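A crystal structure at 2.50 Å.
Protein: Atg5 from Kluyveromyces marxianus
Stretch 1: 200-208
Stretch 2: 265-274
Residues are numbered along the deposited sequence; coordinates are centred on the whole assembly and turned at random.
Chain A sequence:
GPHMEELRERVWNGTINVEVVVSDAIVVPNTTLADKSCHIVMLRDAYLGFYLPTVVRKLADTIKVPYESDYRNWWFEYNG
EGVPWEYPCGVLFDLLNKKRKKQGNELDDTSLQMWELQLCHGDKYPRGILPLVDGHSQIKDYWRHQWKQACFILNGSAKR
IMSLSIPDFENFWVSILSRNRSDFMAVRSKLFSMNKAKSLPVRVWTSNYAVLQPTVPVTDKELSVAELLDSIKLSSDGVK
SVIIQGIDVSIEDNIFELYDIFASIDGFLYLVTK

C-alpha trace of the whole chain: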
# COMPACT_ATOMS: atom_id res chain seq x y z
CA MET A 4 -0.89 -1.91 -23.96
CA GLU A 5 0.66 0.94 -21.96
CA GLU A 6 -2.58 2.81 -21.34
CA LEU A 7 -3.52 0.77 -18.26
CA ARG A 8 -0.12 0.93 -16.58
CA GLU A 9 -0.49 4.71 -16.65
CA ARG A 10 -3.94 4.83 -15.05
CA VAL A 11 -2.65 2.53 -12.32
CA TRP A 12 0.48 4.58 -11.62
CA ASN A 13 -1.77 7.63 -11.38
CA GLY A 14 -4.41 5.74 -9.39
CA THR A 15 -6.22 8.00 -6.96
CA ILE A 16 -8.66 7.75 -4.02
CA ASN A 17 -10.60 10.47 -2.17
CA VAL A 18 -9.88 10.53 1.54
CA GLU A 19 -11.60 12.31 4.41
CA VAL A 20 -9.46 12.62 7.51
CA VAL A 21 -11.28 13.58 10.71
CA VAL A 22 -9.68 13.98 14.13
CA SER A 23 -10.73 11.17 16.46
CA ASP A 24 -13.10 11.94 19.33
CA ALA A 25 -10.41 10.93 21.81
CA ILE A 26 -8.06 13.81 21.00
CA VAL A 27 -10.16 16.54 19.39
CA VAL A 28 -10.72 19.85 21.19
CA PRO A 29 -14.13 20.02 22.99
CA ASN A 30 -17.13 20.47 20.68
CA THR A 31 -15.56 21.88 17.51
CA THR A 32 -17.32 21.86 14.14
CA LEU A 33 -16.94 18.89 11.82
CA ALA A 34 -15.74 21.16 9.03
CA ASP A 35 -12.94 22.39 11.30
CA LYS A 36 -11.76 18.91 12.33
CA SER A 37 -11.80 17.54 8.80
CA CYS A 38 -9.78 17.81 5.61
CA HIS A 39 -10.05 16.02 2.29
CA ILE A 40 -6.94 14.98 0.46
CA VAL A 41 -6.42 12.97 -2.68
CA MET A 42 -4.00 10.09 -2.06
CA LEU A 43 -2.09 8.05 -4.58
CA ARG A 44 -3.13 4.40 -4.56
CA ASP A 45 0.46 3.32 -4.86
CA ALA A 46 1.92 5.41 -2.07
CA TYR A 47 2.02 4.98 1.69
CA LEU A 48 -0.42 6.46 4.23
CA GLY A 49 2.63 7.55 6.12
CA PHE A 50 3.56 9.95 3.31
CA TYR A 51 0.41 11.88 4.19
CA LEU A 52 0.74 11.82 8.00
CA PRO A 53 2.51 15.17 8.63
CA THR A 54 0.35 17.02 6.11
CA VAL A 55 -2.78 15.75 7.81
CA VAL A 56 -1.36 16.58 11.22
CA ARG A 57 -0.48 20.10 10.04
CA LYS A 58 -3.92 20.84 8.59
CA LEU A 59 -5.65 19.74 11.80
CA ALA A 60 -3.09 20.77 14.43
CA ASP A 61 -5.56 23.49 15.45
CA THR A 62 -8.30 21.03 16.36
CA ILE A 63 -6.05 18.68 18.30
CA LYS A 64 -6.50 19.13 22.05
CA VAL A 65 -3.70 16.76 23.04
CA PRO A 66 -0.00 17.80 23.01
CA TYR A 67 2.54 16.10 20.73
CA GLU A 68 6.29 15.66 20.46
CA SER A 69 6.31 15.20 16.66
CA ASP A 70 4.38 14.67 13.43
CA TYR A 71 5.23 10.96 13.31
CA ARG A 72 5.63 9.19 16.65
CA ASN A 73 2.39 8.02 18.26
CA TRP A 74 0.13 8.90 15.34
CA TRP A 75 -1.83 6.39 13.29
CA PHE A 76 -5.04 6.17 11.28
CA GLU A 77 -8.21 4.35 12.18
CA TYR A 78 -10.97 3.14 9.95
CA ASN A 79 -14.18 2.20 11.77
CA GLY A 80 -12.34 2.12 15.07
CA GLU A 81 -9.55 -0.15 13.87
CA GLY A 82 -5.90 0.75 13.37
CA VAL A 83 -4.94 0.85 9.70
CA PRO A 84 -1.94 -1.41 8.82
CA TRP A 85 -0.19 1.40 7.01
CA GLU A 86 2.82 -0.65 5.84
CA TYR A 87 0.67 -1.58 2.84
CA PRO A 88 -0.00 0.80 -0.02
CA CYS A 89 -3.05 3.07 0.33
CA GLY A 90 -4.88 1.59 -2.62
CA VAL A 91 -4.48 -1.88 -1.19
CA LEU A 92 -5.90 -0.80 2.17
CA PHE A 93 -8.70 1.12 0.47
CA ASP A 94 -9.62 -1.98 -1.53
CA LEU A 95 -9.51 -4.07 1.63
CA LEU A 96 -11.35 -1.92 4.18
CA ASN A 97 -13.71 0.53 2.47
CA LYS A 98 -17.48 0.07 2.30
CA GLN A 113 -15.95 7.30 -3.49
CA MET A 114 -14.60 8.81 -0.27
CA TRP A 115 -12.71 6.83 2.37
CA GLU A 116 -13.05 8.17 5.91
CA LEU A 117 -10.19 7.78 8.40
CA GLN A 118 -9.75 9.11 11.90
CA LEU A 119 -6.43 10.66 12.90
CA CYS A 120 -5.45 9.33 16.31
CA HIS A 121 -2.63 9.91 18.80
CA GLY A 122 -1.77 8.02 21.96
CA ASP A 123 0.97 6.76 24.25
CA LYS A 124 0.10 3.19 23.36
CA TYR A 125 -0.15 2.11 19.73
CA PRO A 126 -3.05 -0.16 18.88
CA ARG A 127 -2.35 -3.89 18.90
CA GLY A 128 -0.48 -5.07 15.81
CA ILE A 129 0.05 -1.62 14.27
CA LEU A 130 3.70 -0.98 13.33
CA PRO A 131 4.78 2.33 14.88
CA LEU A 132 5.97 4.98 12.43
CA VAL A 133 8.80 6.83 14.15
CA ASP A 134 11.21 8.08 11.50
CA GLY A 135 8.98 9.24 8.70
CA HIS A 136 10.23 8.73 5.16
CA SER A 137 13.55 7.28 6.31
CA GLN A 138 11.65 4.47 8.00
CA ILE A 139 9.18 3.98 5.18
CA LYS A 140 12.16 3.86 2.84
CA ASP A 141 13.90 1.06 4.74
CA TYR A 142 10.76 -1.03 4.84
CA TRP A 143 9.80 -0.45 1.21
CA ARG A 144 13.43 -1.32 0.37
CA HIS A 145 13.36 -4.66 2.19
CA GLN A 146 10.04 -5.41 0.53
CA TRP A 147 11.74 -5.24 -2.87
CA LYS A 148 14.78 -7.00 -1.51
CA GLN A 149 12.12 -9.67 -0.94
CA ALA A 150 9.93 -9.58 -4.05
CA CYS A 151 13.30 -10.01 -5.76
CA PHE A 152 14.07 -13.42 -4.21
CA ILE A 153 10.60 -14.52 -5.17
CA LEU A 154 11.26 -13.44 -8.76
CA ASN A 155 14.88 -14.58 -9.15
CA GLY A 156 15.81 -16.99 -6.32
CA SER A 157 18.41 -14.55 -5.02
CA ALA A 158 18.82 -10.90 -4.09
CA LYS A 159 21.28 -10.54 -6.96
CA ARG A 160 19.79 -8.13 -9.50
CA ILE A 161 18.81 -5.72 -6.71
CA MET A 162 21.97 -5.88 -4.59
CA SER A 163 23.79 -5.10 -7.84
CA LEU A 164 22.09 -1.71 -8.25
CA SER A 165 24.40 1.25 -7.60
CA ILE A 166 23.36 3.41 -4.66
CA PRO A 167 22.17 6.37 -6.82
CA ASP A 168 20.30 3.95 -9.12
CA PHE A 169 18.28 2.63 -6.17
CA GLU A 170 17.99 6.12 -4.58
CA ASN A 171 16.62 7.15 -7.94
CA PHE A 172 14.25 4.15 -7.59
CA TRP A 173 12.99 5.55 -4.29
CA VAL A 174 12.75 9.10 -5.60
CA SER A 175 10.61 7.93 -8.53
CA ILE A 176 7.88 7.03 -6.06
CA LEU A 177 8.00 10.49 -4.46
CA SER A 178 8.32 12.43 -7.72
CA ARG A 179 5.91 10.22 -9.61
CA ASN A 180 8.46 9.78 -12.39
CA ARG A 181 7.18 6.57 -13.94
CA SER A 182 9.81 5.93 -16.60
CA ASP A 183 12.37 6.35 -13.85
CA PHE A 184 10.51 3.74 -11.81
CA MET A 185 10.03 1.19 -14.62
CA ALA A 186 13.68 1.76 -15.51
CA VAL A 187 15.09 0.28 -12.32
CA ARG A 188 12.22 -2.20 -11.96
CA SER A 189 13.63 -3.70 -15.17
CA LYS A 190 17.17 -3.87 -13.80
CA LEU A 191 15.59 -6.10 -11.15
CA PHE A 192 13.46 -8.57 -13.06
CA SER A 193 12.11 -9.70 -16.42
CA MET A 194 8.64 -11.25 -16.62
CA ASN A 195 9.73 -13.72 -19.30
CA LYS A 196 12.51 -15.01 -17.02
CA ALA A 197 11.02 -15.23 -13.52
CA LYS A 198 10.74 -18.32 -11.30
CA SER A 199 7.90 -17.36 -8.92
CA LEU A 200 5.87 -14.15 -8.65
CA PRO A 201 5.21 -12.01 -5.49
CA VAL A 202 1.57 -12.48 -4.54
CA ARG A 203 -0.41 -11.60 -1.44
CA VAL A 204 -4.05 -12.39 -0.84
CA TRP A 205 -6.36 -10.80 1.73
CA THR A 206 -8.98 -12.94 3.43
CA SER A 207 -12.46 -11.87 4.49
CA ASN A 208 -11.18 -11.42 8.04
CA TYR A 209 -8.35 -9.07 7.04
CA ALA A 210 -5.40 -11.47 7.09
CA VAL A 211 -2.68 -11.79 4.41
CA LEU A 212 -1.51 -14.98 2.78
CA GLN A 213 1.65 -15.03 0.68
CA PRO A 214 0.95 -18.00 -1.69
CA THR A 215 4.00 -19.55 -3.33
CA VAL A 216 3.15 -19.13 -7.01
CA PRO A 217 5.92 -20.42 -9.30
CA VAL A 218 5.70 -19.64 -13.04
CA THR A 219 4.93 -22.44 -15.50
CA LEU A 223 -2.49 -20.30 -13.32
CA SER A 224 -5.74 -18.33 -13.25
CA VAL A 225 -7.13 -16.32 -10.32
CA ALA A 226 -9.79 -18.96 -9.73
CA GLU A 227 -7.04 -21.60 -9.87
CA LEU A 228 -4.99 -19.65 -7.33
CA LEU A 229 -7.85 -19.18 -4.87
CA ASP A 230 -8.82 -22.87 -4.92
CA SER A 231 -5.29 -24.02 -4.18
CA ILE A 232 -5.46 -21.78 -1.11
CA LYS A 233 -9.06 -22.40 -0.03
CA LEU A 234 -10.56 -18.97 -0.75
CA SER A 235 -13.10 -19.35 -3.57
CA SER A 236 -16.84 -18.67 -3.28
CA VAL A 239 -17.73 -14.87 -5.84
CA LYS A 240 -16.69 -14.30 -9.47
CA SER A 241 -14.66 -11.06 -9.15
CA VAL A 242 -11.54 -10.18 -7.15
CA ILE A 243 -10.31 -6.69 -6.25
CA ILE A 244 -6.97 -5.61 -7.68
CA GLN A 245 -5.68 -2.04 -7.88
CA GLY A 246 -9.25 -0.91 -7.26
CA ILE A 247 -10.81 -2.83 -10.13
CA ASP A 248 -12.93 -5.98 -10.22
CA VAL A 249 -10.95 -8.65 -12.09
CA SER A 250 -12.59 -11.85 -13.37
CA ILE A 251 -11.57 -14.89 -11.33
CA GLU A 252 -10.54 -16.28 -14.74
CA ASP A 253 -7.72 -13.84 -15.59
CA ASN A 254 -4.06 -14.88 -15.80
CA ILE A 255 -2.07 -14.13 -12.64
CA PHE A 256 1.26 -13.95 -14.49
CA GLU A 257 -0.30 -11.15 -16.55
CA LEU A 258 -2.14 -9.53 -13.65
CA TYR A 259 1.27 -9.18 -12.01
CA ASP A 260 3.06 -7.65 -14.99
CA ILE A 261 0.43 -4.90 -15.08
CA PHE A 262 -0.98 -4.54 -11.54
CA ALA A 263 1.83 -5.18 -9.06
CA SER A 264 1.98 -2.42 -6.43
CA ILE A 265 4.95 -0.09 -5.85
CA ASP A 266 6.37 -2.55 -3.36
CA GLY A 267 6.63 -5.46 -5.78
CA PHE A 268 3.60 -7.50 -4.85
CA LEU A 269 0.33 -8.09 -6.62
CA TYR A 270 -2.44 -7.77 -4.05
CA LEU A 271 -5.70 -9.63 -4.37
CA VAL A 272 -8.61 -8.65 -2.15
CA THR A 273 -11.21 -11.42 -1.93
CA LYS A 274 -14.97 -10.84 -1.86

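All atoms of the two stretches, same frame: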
# COMPACT_ATOMS: atom_id res chain seq x y z
N LEU A 200 6.29 -15.54 -8.77
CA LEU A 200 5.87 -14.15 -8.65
C LEU A 200 5.28 -13.75 -7.29
O LEU A 200 4.49 -14.50 -6.70
CB LEU A 200 4.90 -13.80 -9.79
CG LEU A 200 3.85 -14.82 -10.24
CD1 LEU A 200 2.91 -15.15 -9.11
CD2 LEU A 200 3.08 -14.26 -11.44
N PRO A 201 5.67 -12.57 -6.78
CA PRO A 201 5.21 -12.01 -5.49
C PRO A 201 3.70 -11.78 -5.42
O PRO A 201 3.18 -10.87 -6.05
CB PRO A 201 6.00 -10.71 -5.38
CG PRO A 201 7.25 -11.00 -6.17
CD PRO A 201 6.69 -11.70 -7.38
N VAL A 202 3.01 -12.62 -4.66
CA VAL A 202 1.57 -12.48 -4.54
C VAL A 202 1.13 -12.50 -3.09
O VAL A 202 1.68 -13.24 -2.27
CB VAL A 202 0.82 -13.60 -5.27
CG1 VAL A 202 -0.67 -13.27 -5.31
CG2 VAL A 202 1.35 -13.76 -6.67
N ARG A 203 0.13 -11.68 -2.79
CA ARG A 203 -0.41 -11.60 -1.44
C ARG A 203 -1.91 -11.50 -1.55
O ARG A 203 -2.43 -10.67 -2.30
CB ARG A 203 0.17 -10.39 -0.71
CG ARG A 203 1.59 -10.64 -0.22
CD ARG A 203 2.23 -9.40 0.35
NE ARG A 203 3.56 -9.69 0.87
CZ ARG A 203 4.40 -8.77 1.30
NH1 ARG A 203 4.07 -7.49 1.28
NH2 ARG A 203 5.59 -9.13 1.78
N VAL A 204 -2.59 -12.36 -0.81
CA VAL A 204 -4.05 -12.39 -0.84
C VAL A 204 -4.62 -12.01 0.51
O VAL A 204 -4.10 -12.41 1.55
CB VAL A 204 -4.56 -13.79 -1.22
CG1 VAL A 204 -6.06 -13.74 -1.47
CG2 VAL A 204 -3.83 -14.30 -2.45
N TRP A 205 -5.70 -11.22 0.49
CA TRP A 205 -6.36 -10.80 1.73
C TRP A 205 -7.62 -11.62 1.90
O TRP A 205 -8.39 -11.80 0.96
CB TRP A 205 -6.75 -9.32 1.69
CG TRP A 205 -5.60 -8.38 1.80
CD1 TRP A 205 -4.96 -7.75 0.77
CD2 TRP A 205 -4.95 -7.94 3.00
NE1 TRP A 205 -3.96 -6.94 1.26
CE2 TRP A 205 -3.93 -7.04 2.62
CE3 TRP A 205 -5.13 -8.23 4.36
CZ2 TRP A 205 -3.10 -6.41 3.56
CZ3 TRP A 205 -4.31 -7.61 5.29
CH2 TRP A 205 -3.30 -6.71 4.89
N THR A 206 -7.81 -12.14 3.11
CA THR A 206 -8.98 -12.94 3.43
C THR A 206 -10.15 -12.03 3.79
O THR A 206 -10.03 -10.80 3.75
CB THR A 206 -8.71 -13.84 4.63
OG1 THR A 206 -8.34 -13.03 5.76
CG2 THR A 206 -7.60 -14.81 4.31
N SER A 207 -11.28 -12.64 4.13
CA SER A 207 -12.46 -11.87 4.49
C SER A 207 -12.28 -11.28 5.88
O SER A 207 -12.90 -10.26 6.21
CB SER A 207 -13.70 -12.76 4.46
N ASN A 208 -11.41 -11.90 6.69
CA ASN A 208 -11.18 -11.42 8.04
C ASN A 208 -9.95 -10.51 8.18
O ASN A 208 -9.45 -10.28 9.28
CB ASN A 208 -11.12 -12.59 9.04
CG ASN A 208 -9.91 -13.49 8.84
OD1 ASN A 208 -9.74 -14.09 7.78
ND2 ASN A 208 -9.07 -13.59 9.87
N ILE A 265 3.61 -0.67 -5.95
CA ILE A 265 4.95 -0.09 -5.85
C ILE A 265 5.94 -0.84 -4.98
O ILE A 265 7.12 -0.51 -4.97
CB ILE A 265 4.92 1.38 -5.35
CG1 ILE A 265 4.12 1.46 -4.04
CG2 ILE A 265 4.35 2.31 -6.43
CD1 ILE A 265 4.17 2.81 -3.38
N ASP A 266 5.47 -1.82 -4.23
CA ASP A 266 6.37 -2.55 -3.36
C ASP A 266 6.78 -3.90 -3.95
O ASP A 266 7.56 -4.64 -3.35
CB ASP A 266 5.76 -2.75 -1.98
CG ASP A 266 4.58 -3.69 -1.98
OD1 ASP A 266 4.16 -4.07 -0.87
OD2 ASP A 266 4.06 -4.05 -3.07
N GLY A 267 6.25 -4.22 -5.13
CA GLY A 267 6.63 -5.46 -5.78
C GLY A 267 5.66 -6.63 -5.67
O GLY A 267 5.92 -7.71 -6.20
N PHE A 268 4.55 -6.42 -4.98
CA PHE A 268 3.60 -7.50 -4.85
C PHE A 268 2.29 -7.16 -5.51
O PHE A 268 1.88 -6.01 -5.59
CB PHE A 268 3.37 -7.83 -3.38
CG PHE A 268 4.52 -8.53 -2.72
CD1 PHE A 268 5.67 -7.84 -2.37
CD2 PHE A 268 4.44 -9.90 -2.41
CE1 PHE A 268 6.73 -8.49 -1.73
CE2 PHE A 268 5.50 -10.56 -1.76
CZ PHE A 268 6.64 -9.85 -1.42
N LEU A 269 1.63 -8.20 -5.99
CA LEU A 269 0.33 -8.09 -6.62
C LEU A 269 -0.63 -8.44 -5.49
O LEU A 269 -0.56 -9.54 -4.94
CB LEU A 269 0.20 -9.10 -7.75
CG LEU A 269 -1.19 -9.43 -8.29
CD1 LEU A 269 -1.84 -8.23 -8.99
CD2 LEU A 269 -1.00 -10.59 -9.24
N TYR A 270 -1.51 -7.52 -5.13
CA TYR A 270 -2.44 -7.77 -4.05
C TYR A 270 -3.84 -8.10 -4.53
O TYR A 270 -4.45 -7.36 -5.30
CB TYR A 270 -2.53 -6.57 -3.10
CG TYR A 270 -1.28 -6.31 -2.29
CD1 TYR A 270 -0.21 -5.60 -2.83
CD2 TYR A 270 -1.18 -6.76 -0.98
CE1 TYR A 270 0.93 -5.35 -2.08
CE2 TYR A 270 -0.05 -6.52 -0.22
CZ TYR A 270 1.01 -5.81 -0.77
OH TYR A 270 2.14 -5.58 -0.02
N LEU A 271 -4.35 -9.22 -4.04
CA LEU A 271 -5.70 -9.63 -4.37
C LEU A 271 -6.56 -9.48 -3.12
O LEU A 271 -6.18 -9.96 -2.05
CB LEU A 271 -5.74 -11.08 -4.82
CG LEU A 271 -5.56 -11.39 -6.31
CD1 LEU A 271 -4.18 -10.96 -6.78
CD2 LEU A 271 -5.77 -12.89 -6.52
N VAL A 272 -7.69 -8.81 -3.26
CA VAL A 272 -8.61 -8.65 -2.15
C VAL A 272 -9.85 -9.47 -2.50
O VAL A 272 -10.57 -9.17 -3.46
CB VAL A 272 -9.01 -7.18 -1.95
CG1 VAL A 272 -10.25 -7.08 -1.08
CG2 VAL A 272 -7.86 -6.45 -1.28
N THR A 273 -10.08 -10.53 -1.73
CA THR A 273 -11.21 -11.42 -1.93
C THR A 273 -12.55 -10.79 -1.55
O THR A 273 -12.61 -9.85 -0.74
CB THR A 273 -11.06 -12.70 -1.10
OG1 THR A 273 -10.80 -12.33 0.26
CG2 THR A 273 -9.92 -13.55 -1.64
N LYS A 274 -13.62 -11.32 -2.13
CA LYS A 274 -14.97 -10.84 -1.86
C LYS A 274 -15.76 -11.90 -1.09
O LYS A 274 -15.22 -13.01 -0.92
CB LYS A 274 -15.69 -10.52 -3.17
CG LYS A 274 -15.05 -9.42 -3.99
CD LYS A 274 -15.89 -9.13 -5.22
CE LYS A 274 -15.32 -8.01 -6.05
NZ LYS A 274 -16.16 -7.74 -7.25

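Two neighbouring parallel strands, 202-205 and 269-272, make this contact. Their axes approach to 4.8 Å and their directions differ by 19°. Together the stretches bury 748 Å². Arg203, Trp205 and Phe268 have the largest areas covered by the opposite stretch.

Arg203 has the most, at 119 Å². Its backbone belongs to the ladder that joins the strands. Arg203 N donates to Leu269 O at 3.1 Å, and Leu271 N donates to Arg203 O at 3.0 Å. Arg203 thus bonds to the residues before and after its register partner, Tyr270, as parallel pairing requires. Tyr270 adds a CA-H...O contact, with Tyr270 CA 3.4 Å from Arg203 O.

The Arg203 side chain leaves the sheet on the same face as Tyr270. It is extended beyond chi1, with chi2 and chi3 both t. Its guanidinium lies flat on the Phe268 ring, with planes at 17°. Arg203 CZ is 3.6 Å from the centroid of the Phe268 ring and almost on the ring normal, so the stack is also a cation-pi contact. At the guanidinium edge, Arg203 NH1 donates to Tyr270 OH at 3.0 Å. The tyrosine hydroxyl in turn donates within its own stretch, Tyr270 OH to Asp266 OD1 at 2.7 Å. Arg203 NH1 is 4.0 Å from Asp266 OD1, so the charges are near but beyond salt-bridge range. Asp266 also accepts from the backbone of its own turn, Phe268 N to Asp266 OD2 at 3.1 Å.

Phe268 is covered on both faces. Opposite the guanidinium lies Pro201, whose CB is 3.7 Å from the centroid of the Phe268 ring in a CH-pi contact. The aromatic ring is therefore sandwiched between a cation and a proline. Next to this sandwich the ladder begins, with Leu269 N donating to Pro201 O at 3.1 Å.

Trp205 is on the same face as Arg203, Tyr270 and Val272. Its indole meets Tyr270 rim to rim, with neither ring over the face of the other. Trp205 NE1 comes to 3.6 Å from Tyr270 CD2, and Trp205 CD1 packs 3.8 Å from Val272 CG2. Trp205 N donates to Leu271 O at 2.9 Å. Past the strand, Thr273 OG1 donates to Trp205 O at 2.6 Å. The same carbonyl receives a weak bond from the backbone, Thr273 N to Trp205 O at 3.4 Å.

The other face carries Val202, Val204, Leu269 and Leu271. Contact there is apolar and looser: Val204 CG1 is 4.3 Å from Leu271 CB.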